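Local atomic coordinates of putative phosphatase (Bacteroides thetaiotaomicron, PDB entry 3KYA), a protein that is a putative phosphatase of uncertain function that binds zinc ions and combines an IPT/TIG domain with a six-bladed beta-propeller. Residues E81-V84 / N89-T92; Y394-D397 / C402-K405. All coordinates share one frame; numbering follows the deposited sequence.

Contact 1 of 2, residues E81-V84 / N89-T92; sequences EITV and NAVT. With EDO (1,2-ethanediol), chain E.
Thr-83 and Thr-92 each carry OG1 beside their own backbone N (chi1 -61° and -59°), and these matching torsions turn the two hydroxyls toward each other across an antiparallel beta hairpin of the IPT/TIG domain. The hydroxyls meet in a hydrogen bond, Thr-83 OG1 to Thr-92 OG1 at 2.7 Å, over a non-hydrogen-bonded pair whose CA atoms are 4.2 Å apart. The methyl groups flank it: Thr-83 CG2 reaches Ala-90 CB at 4.1 Å, and Thr-92 CG2 lies 3.7 Å from Glu-81 CG. One step on, Val-84 and Val-91 form the hydrogen-bonded pair, with Val-84 N giving to Val-91 O at 2.9 Å and Val-91 N returning a bond to Val-84 O. Their side chains point to the face away from the threonines, where Phe-12 and Val-18 touch both, so this side of the hairpin is apolar. Backbone bonds from Glu-81 to Lys-51 and from Thr-83 to Lys-49 tie strand 80-84 to strand 48-52, while strand 91-94 is the outermost strand of the sheet within this chain. On the polar face a 1,2-ethanediol, probably from the crystallisation liquor, lies against Thr-83 and Glu-81. Its O1 donates a hydrogen bond to Glu-81 OE2 at 2.6 Å.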
ATOM      1  N   GLU A  81      -2.847  27.437 -19.591  1.00 15.74           N
ATOM      2  CA  GLU A  81      -2.489  28.745 -20.124  1.00 16.31           C
ATOM      3  C   GLU A  81      -1.051  29.014 -19.727  1.00 15.93           C
ATOM      4  O   GLU A  81      -0.664  28.754 -18.579  1.00 15.83           O
ATOM      5  CB  GLU A  81      -3.443  29.819 -19.591  1.00 16.86           C
ATOM      6  CG  GLU A  81      -3.213  31.231 -20.116  1.00 19.62           C
ATOM      7  CD  GLU A  81      -3.992  32.286 -19.336  1.00 22.63           C
ATOM      8  OE1 GLU A  81      -5.241  32.333 -19.435  1.00 26.79           O
ATOM      9  OE2 GLU A  81      -3.355  33.097 -18.637  1.00 25.45           O
ATOM     10  N   ILE A  82      -0.257  29.476 -20.692  1.00 15.03           N
ATOM     11  CA  ILE A  82       1.155  29.760 -20.473  0.50 14.79           C
ATOM     12  C   ILE A  82       1.474  31.150 -20.983  1.00 14.79           C
ATOM     13  O   ILE A  82       0.975  31.555 -22.039  1.00 14.44           O
ATOM     14  CB  ILE A  82       2.067  28.737 -21.190  0.50 14.62           C
ATOM     15  CG1 ILE A  82       1.853  27.330 -20.632  0.50 14.14           C
ATOM     16  CG2 ILE A  82       3.544  29.113 -21.036  0.50 14.88           C
ATOM     17  CD1 ILE A  82       2.763  26.281 -21.254  0.50 13.41           C
ATOM     18  N   THR A  83       2.280  31.881 -20.220  1.00 14.71           N
ATOM     19  CA  THR A  83       2.742  33.204 -20.591  1.00 14.78           C
ATOM     20  C   THR A  83       4.258  33.171 -20.486  1.00 14.74           C
ATOM     21  O   THR A  83       4.804  32.813 -19.438  1.00 15.25           O
ATOM     22  CB  THR A  83       2.187  34.326 -19.693  1.00 15.06           C
ATOM     23  OG1 THR A  83       0.762  34.350 -19.778  1.00 15.71           O
ATOM     24  CG2 THR A  83       2.755  35.713 -20.124  1.00 15.19           C
ATOM     25  N   VAL A  84       4.923  33.502 -21.585  1.00 14.55           N
ATOM     26  CA  VAL A  84       6.369  33.545 -21.660  1.00 14.24           C
ATOM     27  C   VAL A  84       6.757  35.006 -21.862  1.00 15.01           C
ATOM     28  O   VAL A  84       6.154  35.709 -22.679  1.00 14.45           O
ATOM     29  CB  VAL A  84       6.905  32.676 -22.815  1.00 14.41           C
ATOM     30  CG1 VAL A  84       8.455  32.605 -22.782  1.00 13.72           C
ATOM     31  CG2 VAL A  84       6.299  31.280 -22.752  1.00 12.98           C
ATOM     32  N   ASN A  89       7.154  42.315 -23.950  1.00 22.27           N
ATOM     33  CA  ASN A  89       7.578  41.051 -24.566  1.00 22.03           C
ATOM     34  C   ASN A  89       6.787  39.804 -24.139  1.00 21.47           C
ATOM     35  O   ASN A  89       7.142  38.693 -24.535  1.00 21.96           O
ATOM     36  CB  ASN A  89       9.060  40.809 -24.270  1.00 22.13           C
ATOM     37  CG  ASN A  89       9.952  41.866 -24.873  1.00 22.82           C
ATOM     38  OD1 ASN A  89       9.521  42.634 -25.718  1.00 23.26           O
ATOM     39  ND2 ASN A  89      11.207  41.898 -24.450  1.00 25.46           N
ATOM     40  N   ALA A  90       5.730  39.975 -23.345  1.00 20.58           N
ATOM     41  CA  ALA A  90       4.960  38.831 -22.849  1.00 20.06           C
ATOM     42  C   ALA A  90       4.056  38.278 -23.957  1.00 19.61           C
ATOM     43  O   ALA A  90       3.391  39.049 -24.646  1.00 19.02           O
ATOM     44  CB  ALA A  90       4.140  39.219 -21.626  1.00 19.66           C
ATOM     45  N   VAL A  91       4.081  36.954 -24.138  1.00 18.74           N
ATOM     46  CA  VAL A  91       3.270  36.258 -25.138  1.00 18.60           C
ATOM     47  C   VAL A  91       2.537  35.126 -24.422  1.00 18.43           C
ATOM     48  O   VAL A  91       3.150  34.376 -23.658  1.00 17.98           O
ATOM     49  CB  VAL A  91       4.133  35.731 -26.324  1.00 18.52           C
ATOM     50  CG1 VAL A  91       3.267  35.021 -27.374  1.00 18.54           C
ATOM     51  CG2 VAL A  91       4.889  36.878 -26.976  1.00 18.53           C
ATOM     52  N   THR A  92       1.224  35.033 -24.645  1.00 18.37           N
ATOM     53  CA  THR A  92       0.376  34.035 -23.988  1.00 18.43           C
ATOM     54  C   THR A  92      -0.354  33.139 -24.978  1.00 18.37           C
ATOM     55  O   THR A  92      -0.739  33.583 -26.047  1.00 18.25           O
ATOM     56  CB  THR A  92      -0.698  34.713 -23.105  1.00 18.27           C
ATOM     57  OG1 THR A  92      -0.064  35.518 -22.107  1.00 19.99           O
ATOM     58  CG2 THR A  92      -1.579  33.686 -22.411  1.00 18.60           C
TER
HETATM   59  C1  EDO E   4      -0.496  31.969 -17.495  1.00 38.81           C
HETATM   60  O1  EDO E   4      -0.803  32.932 -18.505  1.00 39.13           O
HETATM   61  C2  EDO E   4       0.210  32.650 -16.329  1.00 39.42           C
HETATM   62  O2  EDO E   4      -0.659  33.553 -15.644  1.00 39.41           O

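Contact 2 of 2, residues Y394-D397 / C402-K405; sequences YFVD and CVRK
Phe-395 and Arg-404 face each other as a hydrogen-bonded pair of an antiparallel beta hairpin, joined by Phe-395 N to Arg-404 O and by Arg-404 N to Phe-395 O at 2.9 Å. Their side chains run side by side, and Arg-404 CB lies over one face of the phenyl ring, 4.0 Å from the centroid of Phe-395, in a CH-pi contact. Bends at chi2 and chi3 (-80° and -67°) then fold the arginine so that its guanidinium comes beside Asp-397. NH1 of Arg-404 makes a salt bridge of 2.8 Å to Asp-397 OD2; this oxygen lies almost in the guanidinium plane, while NH1 meets it from above the carboxylate plane. This buried charge pair is held further: Asn-400 also bonds Asp-397 OD2, and Asp-363 forms a second salt bridge with Arg-404.

On the other face, Val-396 CG1 meets Val-403 CG2 at 4.0 Å, and packing becomes more open to water toward Lys-405. The lysine chain, extended throughout, runs alongside Tyr-394, and its CG lies over one face of the tyrosine ring in a CH-pi contact, 4.1 Å from the centroid. Here Tyr-394 OH touches Lys-405 CD at 3.5 Å, and one water bridges that hydroxyl and Lys-405 NZ. Putting an alanine at Tyr-394 would probably strip the lysine chain of its aromatic support and leave the bridging water without its hydroxyl partner.

Both strands lie inside a four-stranded blade of the six-bladed beta-propeller: strand 374-381 pairs with strand 391-397, and strand 412-415 with strand 402-406. Val-396 also packs on Val-446 and Leu-449 of strand 446-452, in the next blade.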
ATOM      1  N   TYR A 394     -11.584   3.095   9.829  1.00 13.29           N
ATOM      2  CA  TYR A 394     -10.983   4.414   9.984  1.00 13.64           C
ATOM      3  C   TYR A 394     -11.271   4.894  11.393  1.00 13.69           C
ATOM      4  O   TYR A 394     -12.383   4.700  11.873  1.00 13.83           O
ATOM      5  CB  TYR A 394     -11.577   5.409   8.989  1.00 14.16           C
ATOM      6  CG  TYR A 394     -11.197   5.123   7.558  1.00 14.03           C
ATOM      7  CD1 TYR A 394     -11.832   4.127   6.829  1.00 14.97           C
ATOM      8  CD2 TYR A 394     -10.202   5.859   6.932  1.00 15.94           C
ATOM      9  CE1 TYR A 394     -11.486   3.875   5.501  1.00 15.28           C
ATOM     10  CE2 TYR A 394      -9.844   5.610   5.622  1.00 16.88           C
ATOM     11  CZ  TYR A 394     -10.475   4.618   4.914  1.00 15.97           C
ATOM     12  OH  TYR A 394     -10.094   4.390   3.607  1.00 16.61           O
ATOM     13  N   PHE A 395     -10.283   5.489  12.060  1.00 13.65           N
ATOM     14  CA  PHE A 395     -10.491   5.985  13.427  1.00 13.48           C
ATOM     15  C   PHE A 395      -9.708   7.258  13.684  1.00 13.65           C
ATOM     16  O   PHE A 395      -8.689   7.520  13.035  1.00 14.10           O
ATOM     17  CB  PHE A 395     -10.142   4.913  14.474  1.00 13.87           C
ATOM     18  CG  PHE A 395      -8.660   4.670  14.658  1.00 13.52           C
ATOM     19  CD1 PHE A 395      -7.972   3.717  13.894  1.00 13.60           C
ATOM     20  CD2 PHE A 395      -7.952   5.381  15.617  1.00 14.24           C
ATOM     21  CE1 PHE A 395      -6.604   3.500  14.087  1.00 15.51           C
ATOM     22  CE2 PHE A 395      -6.598   5.162  15.816  1.00 16.19           C
ATOM     23  CZ  PHE A 395      -5.923   4.213  15.041  1.00 14.57           C
ATOM     24  N   VAL A 396     -10.214   8.076  14.605  1.00 13.47           N
ATOM     25  CA  VAL A 396      -9.523   9.298  14.982  1.00 12.90           C
ATOM     26  C   VAL A 396      -8.532   8.944  16.110  1.00 12.85           C
ATOM     27  O   VAL A 396      -8.922   8.384  17.128  1.00 12.82           O
ATOM     28  CB  VAL A 396     -10.497  10.470  15.337  1.00 13.30           C
ATOM     29  CG1 VAL A 396     -11.071  11.059  14.038  1.00 11.93           C
ATOM     30  CG2 VAL A 396     -11.620  10.065  16.356  1.00 10.47           C
ATOM     31  N   ASP A 397      -7.257   9.250  15.860  1.00 12.70           N
ATOM     32  CA  ASP A 397      -6.120   8.962  16.762  1.00 13.05           C
ATOM     33  C   ASP A 397      -5.883  10.287  17.459  1.00 12.77           C
ATOM     34  O   ASP A 397      -5.168  11.150  16.954  1.00 12.75           O
ATOM     35  CB  ASP A 397      -4.948   8.505  15.918  1.00 13.13           C
ATOM     36  CG  ASP A 397      -3.785   7.968  16.736  1.00 14.56           C
ATOM     37  OD1 ASP A 397      -3.953   7.749  17.963  1.00 13.78           O
ATOM     38  OD2 ASP A 397      -2.716   7.759  16.126  1.00 15.89           O
ATOM     39  N   CYS A 402      -4.961  13.105  13.767  1.00 13.97           N
ATOM     40  CA  CYS A 402      -5.246  12.574  12.439  1.00 13.88           C
ATOM     41  C   CYS A 402      -6.274  11.441  12.427  1.00 13.40           C
ATOM     42  O   CYS A 402      -6.655  10.904  13.470  1.00 12.66           O
ATOM     43  CB  CYS A 402      -3.937  12.088  11.813  1.00 14.09           C
ATOM     44  SG  CYS A 402      -3.151  10.715  12.706  1.00 14.10           S
ATOM     45  N   VAL A 403      -6.730  11.127  11.221  1.00 13.09           N
ATOM     46  CA  VAL A 403      -7.580   9.981  10.957  1.00 12.98           C
ATOM     47  C   VAL A 403      -6.644   8.891  10.415  1.00 12.84           C
ATOM     48  O   VAL A 403      -5.878   9.146   9.467  1.00 13.70           O
ATOM     49  CB  VAL A 403      -8.666  10.286   9.907  1.00 13.44           C
ATOM     50  CG1 VAL A 403      -9.495   9.035   9.612  1.00 13.55           C
ATOM     51  CG2 VAL A 403      -9.584  11.451  10.364  1.00 12.83           C
ATOM     52  N   ARG A 404      -6.663   7.711  11.031  1.00 12.65           N
ATOM     53  CA  ARG A 404      -5.859   6.555  10.581  1.00 13.18           C
ATOM     54  C   ARG A 404      -6.784   5.529   9.912  1.00 13.11           C
ATOM     55  O   ARG A 404      -8.006   5.516  10.157  1.00 13.39           O
ATOM     56  CB  ARG A 404      -5.139   5.853  11.745  1.00 13.14           C
ATOM     57  CG  ARG A 404      -4.373   6.706  12.742  1.00 14.89           C
ATOM     58  CD  ARG A 404      -2.986   7.164  12.313  1.00 15.17           C
ATOM     59  NE  ARG A 404      -1.975   6.106  12.182  1.00 13.03           N
ATOM     60  CZ  ARG A 404      -1.257   5.580  13.182  1.00 13.63           C
ATOM     61  NH1 ARG A 404      -1.450   5.951  14.444  1.00 12.75           N
ATOM     62  NH2 ARG A 404      -0.344   4.635  12.917  1.00 13.74           N
ATOM     63  N   LYS A 405      -6.193   4.672   9.080  1.00 13.44           N
ATOM     64  CA  LYS A 405      -6.880   3.612   8.362  1.00 13.45           C
ATOM     65  C   LYS A 405      -6.275   2.268   8.768  1.00 13.94           C
ATOM     66  O   LYS A 405      -5.057   2.163   8.923  1.00 13.62           O
ATOM     67  CB  LYS A 405      -6.710   3.798   6.848  1.00 13.85           C
ATOM     68  CG  LYS A 405      -7.341   2.706   5.985  1.00 14.40           C
ATOM     69  CD  LYS A 405      -7.010   2.930   4.516  1.00 16.44           C
ATOM     70  CE  LYS A 405      -7.345   1.737   3.663  1.00 17.81           C
ATOM     71  NZ  LYS A 405      -6.836   1.902   2.256  1.00 18.84           N
TER
HETATM   72  O   HOH W   1      -8.160   4.811   1.697  1.00 36.07           O

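How the contacts relate
Both contacts are antiparallel beta hairpins, but they belong to different sheets and share no strand. Contact 1 comes first along the chain and closes before contact 2 opens; their centres lie 45 Å apart and their nearest atoms about 33 Å, so they do not touch. Residues 81-84 and 89-92 sit at one margin of the IPT/TIG sheet, 44 Å from the centre of the chain. Residues 394-397 and 402-405 lie on the two middle strands of a four-stranded blade of the propeller, only 7 Å from that centre. The chain is thus elongated, with a partly buried hairpin in its outlying domain and a buried one in its larger body.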